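Local structure of bifunctional purine biosynthetic protein ADE5,7 (Cryptococcus neoformans var. grubii serotype A, 7LVO) at residues A53-Q58 with L348-D353; V334-P339 with A343-L348. The protein catalyses the second and fifth steps of de novo purine synthesis, its N-terminal part, the subject here, joining phosphoribosylamine to glycine at the expense of ATP. One frame throughout, in Å; residues are numbered along the deposited sequence.

Contact 1: residues A53-Q58 with L348-D353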
ATOM      1  N   ALA A  53      -4.067  -3.366 -12.812  1.00 24.06           N
ATOM      2  CA  ALA A  53      -4.776  -3.838 -13.996  1.00 22.75           C
ATOM      3  C   ALA A  53      -4.201  -3.216 -15.256  1.00 25.12           C
ATOM      4  O   ALA A  53      -4.112  -3.879 -16.299  1.00 28.57           O
ATOM      5  CB  ALA A  53      -6.273  -3.525 -13.882  1.00 31.75           C
ATOM      6  N   PHE A  54      -3.805  -1.942 -15.174  1.00 19.45           N
ATOM      7  CA  PHE A  54      -3.219  -1.262 -16.317  1.00 20.40           C
ATOM      8  C   PHE A  54      -2.005  -2.016 -16.842  1.00 24.23           C
ATOM      9  O   PHE A  54      -1.890  -2.266 -18.046  1.00 34.41           O
ATOM     10  CB  PHE A  54      -2.855   0.173 -15.913  1.00 25.55           C
ATOM     11  CG  PHE A  54      -2.000   0.899 -16.911  1.00 23.91           C
ATOM     12  CD1 PHE A  54      -2.545   1.391 -18.090  1.00 27.26           C
ATOM     13  CD2 PHE A  54      -0.653   1.109 -16.660  1.00 24.00           C
ATOM     14  CE1 PHE A  54      -1.757   2.070 -19.007  1.00 27.61           C
ATOM     15  CE2 PHE A  54       0.141   1.789 -17.574  1.00 27.81           C
ATOM     16  CZ  PHE A  54      -0.413   2.269 -18.747  1.00 32.83           C
ATOM     17  N   LYS A  55      -1.093  -2.395 -15.951  1.00 25.20           N
ATOM     18  CA  LYS A  55       0.122  -3.087 -16.376  1.00 23.76           C
ATOM     19  C   LYS A  55      -0.158  -4.540 -16.750  1.00 25.85           C
ATOM     20  O   LYS A  55       0.294  -5.018 -17.796  1.00 25.09           O
ATOM     21  CB  LYS A  55       1.175  -3.017 -15.271  1.00 29.23           C
ATOM     22  CG  LYS A  55       1.688  -1.615 -14.979  1.00 30.67           C
ATOM     23  CD  LYS A  55       2.355  -0.979 -16.206  1.00 35.10           C
ATOM     24  CE  LYS A  55       3.523  -1.815 -16.720  1.00 37.09           C
ATOM     25  NZ  LYS A  55       4.263  -1.125 -17.818  1.00 40.13           N
ATOM     26  N   LEU A  56      -0.923  -5.252 -15.915  1.00 26.71           N
ATOM     27  CA  LEU A  56      -1.207  -6.656 -16.200  1.00 26.59           C
ATOM     28  C   LEU A  56      -1.862  -6.824 -17.567  1.00 28.05           C
ATOM     29  O   LEU A  56      -1.572  -7.787 -18.291  1.00 25.29           O
ATOM     30  CB  LEU A  56      -2.091  -7.247 -15.105  1.00 31.41           C
ATOM     31  CG  LEU A  56      -1.476  -7.307 -13.709  1.00 25.41           C
ATOM     32  CD1 LEU A  56      -2.508  -7.789 -12.702  1.00 28.63           C
ATOM     33  CD2 LEU A  56      -0.239  -8.190 -13.676  1.00 28.52           C
ATOM     34  N   ALA A  57      -2.736  -5.889 -17.944  1.00 26.53           N
ATOM     35  CA  ALA A  57      -3.442  -5.999 -19.216  1.00 32.07           C
ATOM     36  C   ALA A  57      -2.508  -5.878 -20.417  1.00 24.56           C
ATOM     37  O   ALA A  57      -2.896  -6.250 -21.530  1.00 28.56           O
ATOM     38  CB  ALA A  57      -4.533  -4.932 -19.304  1.00 31.52           C
ATOM     39  N   GLN A  58      -1.295  -5.375 -20.221  1.00 28.99           N
ATOM     40  CA  GLN A  58      -0.321  -5.283 -21.298  1.00 32.33           C
ATOM     41  C   GLN A  58       0.476  -6.568 -21.494  1.00 39.94           C
ATOM     42  O   GLN A  58       1.192  -6.685 -22.496  1.00 32.24           O
ATOM     43  CB  GLN A  58       0.650  -4.131 -21.030  1.00 32.82           C
ATOM     44  CG  GLN A  58      -0.001  -2.758 -21.036  1.00 39.60           C
ATOM     45  CD  GLN A  58       0.978  -1.655 -20.696  1.00 31.53           C
ATOM     46  OE1 GLN A  58       1.797  -1.797 -19.785  1.00 36.51           O
ATOM     47  NE2 GLN A  58       0.913  -0.560 -21.433  1.00 31.47           N
ATOM     48  N   LEU A 348       8.125   0.904 -14.548  1.00 35.63           N
ATOM     49  CA  LEU A 348       8.473  -0.405 -15.084  1.00 31.14           C
ATOM     50  C   LEU A 348       8.803  -0.274 -16.566  1.00 34.71           C
ATOM     51  O   LEU A 348       7.991   0.229 -17.341  1.00 35.91           O
ATOM     52  CB  LEU A 348       7.325  -1.383 -14.874  1.00 36.54           C
ATOM     53  CG  LEU A 348       7.072  -1.854 -13.440  1.00 34.43           C
ATOM     54  CD1 LEU A 348       5.762  -2.636 -13.356  1.00 33.98           C
ATOM     55  CD2 LEU A 348       8.225  -2.703 -12.947  1.00 33.39           C
ATOM     56  N   ASP A 349       9.994  -0.719 -16.965  1.00 45.17           N
ATOM     57  CA  ASP A 349      10.365  -0.640 -18.369  1.00 43.39           C
ATOM     58  C   ASP A 349       9.426  -1.502 -19.215  1.00 46.46           C
ATOM     59  O   ASP A 349       8.807  -2.459 -18.737  1.00 35.15           O
ATOM     60  CB  ASP A 349      11.819  -1.072 -18.579  1.00 46.72           C
ATOM     61  CG  ASP A 349      12.072  -2.521 -18.181  1.00 44.12           C
ATOM     62  OD1 ASP A 349      11.372  -3.422 -18.682  1.00 49.17           O
ATOM     63  OD2 ASP A 349      12.993  -2.760 -17.378  1.00 48.75           O
ATOM     64  N   GLU A 350       9.322  -1.144 -20.494  1.00 52.32           N
ATOM     65  CA  GLU A 350       8.427  -1.866 -21.393  1.00 54.26           C
ATOM     66  C   GLU A 350       8.888  -3.289 -21.671  1.00 44.36           C
ATOM     67  O   GLU A 350       8.173  -4.032 -22.347  1.00 41.00           O
ATOM     68  CB  GLU A 350       8.272  -1.094 -22.705  1.00 61.79           C
ATOM     69  CG  GLU A 350       7.691   0.300 -22.528  1.00 53.71           C
ATOM     70  CD  GLU A 350       6.354   0.293 -21.807  1.00 70.13           C
ATOM     71  OE1 GLU A 350       5.755  -0.792 -21.657  1.00 69.49           O
ATOM     72  OE2 GLU A 350       5.900   1.377 -21.386  1.00 71.33           O
ATOM     73  N   GLN A 351      10.059  -3.687 -21.173  1.00 51.59           N
ATOM     74  CA  GLN A 351      10.492  -5.073 -21.249  1.00 46.01           C
ATOM     75  C   GLN A 351       9.968  -5.911 -20.089  1.00 47.74           C
ATOM     76  O   GLN A 351       9.903  -7.139 -20.208  1.00 38.48           O
ATOM     77  CB  GLN A 351      12.020  -5.150 -21.277  1.00 49.36           C
ATOM     78  CG  GLN A 351      12.573  -6.366 -22.000  1.00 48.50           C
ATOM     79  CD  GLN A 351      12.435  -6.253 -23.506  1.00 48.61           C
ATOM     80  OE1 GLN A 351      11.952  -5.244 -24.019  1.00 51.68           O
ATOM     81  NE2 GLN A 351      12.857  -7.292 -24.224  1.00 47.21           N
ATOM     82  N   THR A 352       9.589  -5.274 -18.980  1.00 36.22           N
ATOM     83  CA  THR A 352       9.140  -5.990 -17.796  1.00 32.29           C
ATOM     84  C   THR A 352       7.669  -6.355 -17.923  1.00 35.89           C
ATOM     85  O   THR A 352       6.823  -5.486 -18.164  1.00 30.23           O
ATOM     86  CB  THR A 352       9.356  -5.140 -16.545  1.00 34.97           C
ATOM     87  OG1 THR A 352      10.759  -4.942 -16.332  1.00 50.51           O
ATOM     88  CG2 THR A 352       8.744  -5.826 -15.331  1.00 35.89           C
ATOM     89  N   ASP A 353       7.366  -7.637 -17.747  1.00 31.12           N
ATOM     90  CA  ASP A 353       5.997  -8.137 -17.709  1.00 32.40           C
ATOM     91  C   ASP A 353       5.599  -8.271 -16.246  1.00 29.54           C
ATOM     92  O   ASP A 353       6.126  -9.129 -15.532  1.00 30.22           O
ATOM     93  CB  ASP A 353       5.881  -9.475 -18.439  1.00 34.49           C
ATOM     94  CG  ASP A 353       4.461 -10.029 -18.433  1.00 26.33           C
ATOM     95  OD1 ASP A 353       3.744  -9.838 -17.436  1.00 31.73           O
ATOM     96  OD2 ASP A 353       4.062 -10.663 -19.427  1.00 23.29           O
TER
HETATM   97  O   HOH W   1       5.595   1.218 -17.255  1.00 33.99           O
HETATM   98  O   HOH W   2       5.922  -3.091 -18.610  1.00 39.73           O
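Chi1 (-66°) sets K55 CG anti to its carbonyl carbon, and bends at chi2 (-61°) and chi3 (-58°) then turn the chain toward the loop residue L348 before an extended last torsion carries NZ outward. The bent chain meets L348 obliquely, with CE 4.1 Å from L348 CD1. Lysine suits this place because its methylene chain can lie against a leucine branch while its amine reaches polar groups beyond.

Those groups are mostly met through water. One water accepts from K55 NZ at 2.8 Å and donates to L348 O at 2.6 Å. A second, 2.7 Å from K55 NZ, gives one proton to D349 O and the other to T352 O, the latter at 2.6 Å. Residues D349 to T352 form a type I turn, so this water is held by the carbonyls of both its end residues. A weak bond from K55 NZ to Q58 OE1, 3.2 Å long, adds a partner from its own segment. The amine is thus tied to two waters and an amide oxygen. E350 approaches K55 at about a right angle, its OE1 4.1 Å from NZ, too far for a salt bridge though probably favourable in charge. Both E350 and Q58 are exposed, as suits polar residues at the edge of a water-mediated contact.

D353 N-caps helix 354-362 through OD1, which accepts from E356 N, while its OD2 is hydrogen-bonded to S59 OG. Helix 47-56 packs L56 against strands 38-44 and 62-67 of the N-domain sheet and against helix 354-362, so the contact joins that domain to the loop leading from helix 340-344 to helix 354-362.

Contact 2: residues V334-P339 with A343-L348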
ATOM      1  N   VAL A 334       2.018  -5.281   3.849  1.00 22.59           N
ATOM      2  CA  VAL A 334       2.259  -6.551   3.171  1.00 20.62           C
ATOM      3  C   VAL A 334       1.543  -6.603   1.833  1.00 23.57           C
ATOM      4  O   VAL A 334       1.093  -7.670   1.397  1.00 22.96           O
ATOM      5  CB  VAL A 334       1.839  -7.737   4.061  1.00 30.20           C
ATOM      6  CG1 VAL A 334       2.656  -7.751   5.367  1.00 22.25           C
ATOM      7  CG2 VAL A 334       0.344  -7.679   4.358  1.00 23.81           C
ATOM      8  N   ARG A 335       1.434  -5.455   1.173  1.00 22.82           N
ATOM      9  CA  ARG A 335       0.800  -5.371  -0.133  1.00 25.63           C
ATOM     10  C   ARG A 335       1.221  -4.065  -0.788  1.00 25.74           C
ATOM     11  O   ARG A 335       1.863  -3.214  -0.168  1.00 24.76           O
ATOM     12  CB  ARG A 335      -0.725  -5.470  -0.022  1.00 23.40           C
ATOM     13  CG  ARG A 335      -1.329  -4.836   1.230  1.00 27.80           C
ATOM     14  CD  ARG A 335      -1.002  -3.368   1.344  1.00 40.58           C
ATOM     15  NE  ARG A 335      -1.560  -2.774   2.557  1.00 43.49           N
ATOM     16  CZ  ARG A 335      -1.440  -1.496   2.891  1.00 49.10           C
ATOM     17  NH1 ARG A 335      -0.803  -0.638   2.114  1.00 41.89           N
ATOM     18  NH2 ARG A 335      -1.973  -1.069   4.030  1.00 62.21           N
ATOM     19  N   PHE A 336       0.861  -3.923  -2.061  1.00 24.68           N
ATOM     20  CA  PHE A 336       1.167  -2.694  -2.778  1.00 28.93           C
ATOM     21  C   PHE A 336       0.571  -1.490  -2.052  1.00 27.89           C
ATOM     22  O   PHE A 336      -0.452  -1.589  -1.370  1.00 27.52           O
ATOM     23  CB  PHE A 336       0.642  -2.755  -4.208  1.00 26.08           C
ATOM     24  CG  PHE A 336       1.515  -3.545  -5.139  1.00 30.83           C
ATOM     25  CD1 PHE A 336       2.683  -3.001  -5.631  1.00 29.96           C
ATOM     26  CD2 PHE A 336       1.164  -4.835  -5.528  1.00 26.80           C
ATOM     27  CE1 PHE A 336       3.496  -3.725  -6.485  1.00 32.59           C
ATOM     28  CE2 PHE A 336       1.966  -5.552  -6.389  1.00 26.23           C
ATOM     29  CZ  PHE A 336       3.133  -5.000  -6.867  1.00 28.90           C
ATOM     30  N   GLY A 337       1.236  -0.344  -2.194  1.00 22.69           N
ATOM     31  CA  GLY A 337       0.810   0.876  -1.550  1.00 26.88           C
ATOM     32  C   GLY A 337      -0.002   1.764  -2.477  1.00 27.79           C
ATOM     33  O   GLY A 337       0.058   1.652  -3.700  1.00 30.26           O
ATOM     34  N   ASP A 338      -0.777   2.660  -1.872  1.00 21.38           N
ATOM     35  CA  ASP A 338      -1.613   3.600  -2.608  1.00 25.35           C
ATOM     36  C   ASP A 338      -1.374   4.982  -2.013  1.00 29.12           C
ATOM     37  O   ASP A 338      -1.566   5.167  -0.794  1.00 35.90           O
ATOM     38  CB  ASP A 338      -3.085   3.200  -2.515  1.00 26.33           C
ATOM     39  CG  ASP A 338      -3.961   3.960  -3.492  1.00 23.66           C
ATOM     40  OD1 ASP A 338      -3.856   5.189  -3.554  1.00 30.41           O
ATOM     41  OD2 ASP A 338      -4.741   3.307  -4.219  1.00 24.75           O
ATOM     42  N   PRO A 339      -0.978   5.986  -2.813  1.00 28.14           N
ATOM     43  CA  PRO A 339      -0.816   5.981  -4.271  1.00 27.26           C
ATOM     44  C   PRO A 339       0.600   5.711  -4.786  1.00 24.70           C
ATOM     45  O   PRO A 339       0.909   6.112  -5.901  1.00 20.99           O
ATOM     46  CB  PRO A 339      -1.243   7.405  -4.651  1.00 24.75           C
ATOM     47  CG  PRO A 339      -0.709   8.225  -3.494  1.00 31.66           C
ATOM     48  CD  PRO A 339      -0.830   7.345  -2.256  1.00 34.39           C
ATOM     49  N   ALA A 343       2.360   5.573  -9.232  1.00 21.22           N
ATOM     50  CA  ALA A 343       3.566   6.177  -9.792  1.00 26.29           C
ATOM     51  C   ALA A 343       4.595   5.124 -10.185  1.00 15.20           C
ATOM     52  O   ALA A 343       5.209   5.232 -11.249  1.00 20.50           O
ATOM     53  CB  ALA A 343       4.173   7.161  -8.793  1.00 20.92           C
ATOM     54  N   LEU A 344       4.774   4.094  -9.352  1.00 21.51           N
ATOM     55  CA  LEU A 344       5.816   3.101  -9.605  1.00 21.26           C
ATOM     56  C   LEU A 344       5.511   2.269 -10.846  1.00 27.11           C
ATOM     57  O   LEU A 344       6.430   1.883 -11.581  1.00 19.94           O
ATOM     58  CB  LEU A 344       5.984   2.200  -8.393  1.00 17.12           C
ATOM     59  CG  LEU A 344       6.643   2.822  -7.163  1.00 20.96           C
ATOM     60  CD1 LEU A 344       6.498   1.925  -5.934  1.00 21.66           C
ATOM     61  CD2 LEU A 344       8.104   3.119  -7.433  1.00 28.65           C
ATOM     62  N   MET A 345       4.233   1.972 -11.089  1.00 20.80           N
ATOM     63  CA  MET A 345       3.866   1.214 -12.279  1.00 19.81           C
ATOM     64  C   MET A 345       4.339   1.919 -13.547  1.00 23.90           C
ATOM     65  O   MET A 345       4.601   1.266 -14.564  1.00 30.09           O
ATOM     66  CB  MET A 345       2.358   1.001 -12.334  1.00 18.56           C
ATOM     67  CG  MET A 345       1.808   0.030 -11.284  1.00 24.99           C
ATOM     68  SD  MET A 345       2.446  -1.649 -11.449  1.00 25.81           S
ATOM     69  CE  MET A 345       3.755  -1.644 -10.235  1.00 21.82           C
ATOM     70  N   LEU A 346       4.442   3.247 -13.510  1.00 25.65           N
ATOM     71  CA  LEU A 346       4.911   4.002 -14.666  1.00 32.39           C
ATOM     72  C   LEU A 346       6.424   3.967 -14.829  1.00 23.32           C
ATOM     73  O   LEU A 346       6.928   4.491 -15.826  1.00 35.36           O
ATOM     74  CB  LEU A 346       4.438   5.449 -14.568  1.00 23.63           C
ATOM     75  CG  LEU A 346       3.019   5.726 -15.040  1.00 30.40           C
ATOM     76  CD1 LEU A 346       2.035   4.719 -14.477  1.00 33.90           C
ATOM     77  CD2 LEU A 346       2.606   7.143 -14.674  1.00 34.67           C
ATOM     78  N   LEU A 347       7.155   3.371 -13.889  1.00 30.48           N
ATOM     79  CA  LEU A 347       8.604   3.247 -13.993  1.00 25.83           C
ATOM     80  C   LEU A 347       9.049   1.853 -14.415  1.00 36.40           C
ATOM     81  O   LEU A 347      10.248   1.636 -14.616  1.00 38.68           O
ATOM     82  CB  LEU A 347       9.271   3.617 -12.664  1.00 25.37           C
ATOM     83  CG  LEU A 347       9.181   5.083 -12.246  1.00 32.06           C
ATOM     84  CD1 LEU A 347       9.903   5.299 -10.918  1.00 34.78           C
ATOM     85  CD2 LEU A 347       9.748   6.004 -13.308  1.00 34.75           C
ATOM     86  N   LEU A 348       8.125   0.904 -14.548  1.00 35.63           N
ATOM     87  CA  LEU A 348       8.473  -0.405 -15.084  1.00 31.14           C
ATOM     88  C   LEU A 348       8.803  -0.274 -16.566  1.00 34.71           C
ATOM     89  O   LEU A 348       7.991   0.229 -17.341  1.00 35.91           O
ATOM     90  CB  LEU A 348       7.325  -1.383 -14.874  1.00 36.54           C
ATOM     91  CG  LEU A 348       7.072  -1.854 -13.440  1.00 34.43           C
ATOM     92  CD1 LEU A 348       5.762  -2.636 -13.356  1.00 33.98           C
ATOM     93  CD2 LEU A 348       8.225  -2.703 -12.947  1.00 33.39           C
TER
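P339 O, the acceptor of a hydrogen bond from S380 OG, is also the atom of its segment that comes closest to A343: the backbone N of A343 lies 3.7 Å from it, too far to count as a hydrogen bond. The serine hydroxyl gives this buried carbonyl, at the start of helix 340-344, a partner. P339 follows a cis peptide bond, which turns the chain sharply just ahead of that helix. The A343 methyl, CB 4.5 Å from P339 O, also packs on A378 and S380, where a small side chain suits the close approach of strand 377-384.

The second meeting point is apolar. M345 CE stands 4.3 Å from F336 CE1, reaching the ring obliquely, while the sulfur remains farther back, with SD 5.5 Å from the same carbon. With CG anti to the carbonyl carbon (chi1 -70°), a bend at chi2 (-62°) folds the methionine chain, and chi3 of 98° swings its methyl toward the phenylalanine. A long, flexible thioether can thus bridge the gap to a ring carried by the loop. Behind these residues the backbone continues to turn, held by bonds from L346 N to A343 O at 3.1 Å and from L347 N to L344 O at 2.8 Å.

The loop 334-339 follows strand 326-333, whose end carries N333, predicted to bind magnesium. F336 and M345 both touch L52 of helix 47-56, whereas P339 and A343 rest on strand 377-384, so the contact lies between the N-domain helix and the five-stranded antiparallel sheet that contains strand 377-384.

In the fold
Contact 2 is the deeper of the two: all its touching residues are buried, and its centre lies about 8 Å from the centre of the chain, against about 19 Å for contact 1, where exposed residues share the work with buried ones. The chemistry follows: waters link a lysine amine to loop carbonyls in contact 1, whereas a methionine methyl, a phenyl ring and a close backbone approach make up contact 2. They share L348 and meet where K55 CD packs 3.6 Å from M345 O. Helix 47-56 serves both: its end carries K55 in contact 1, and it forms a wall beside F336 and M345 in contact 2.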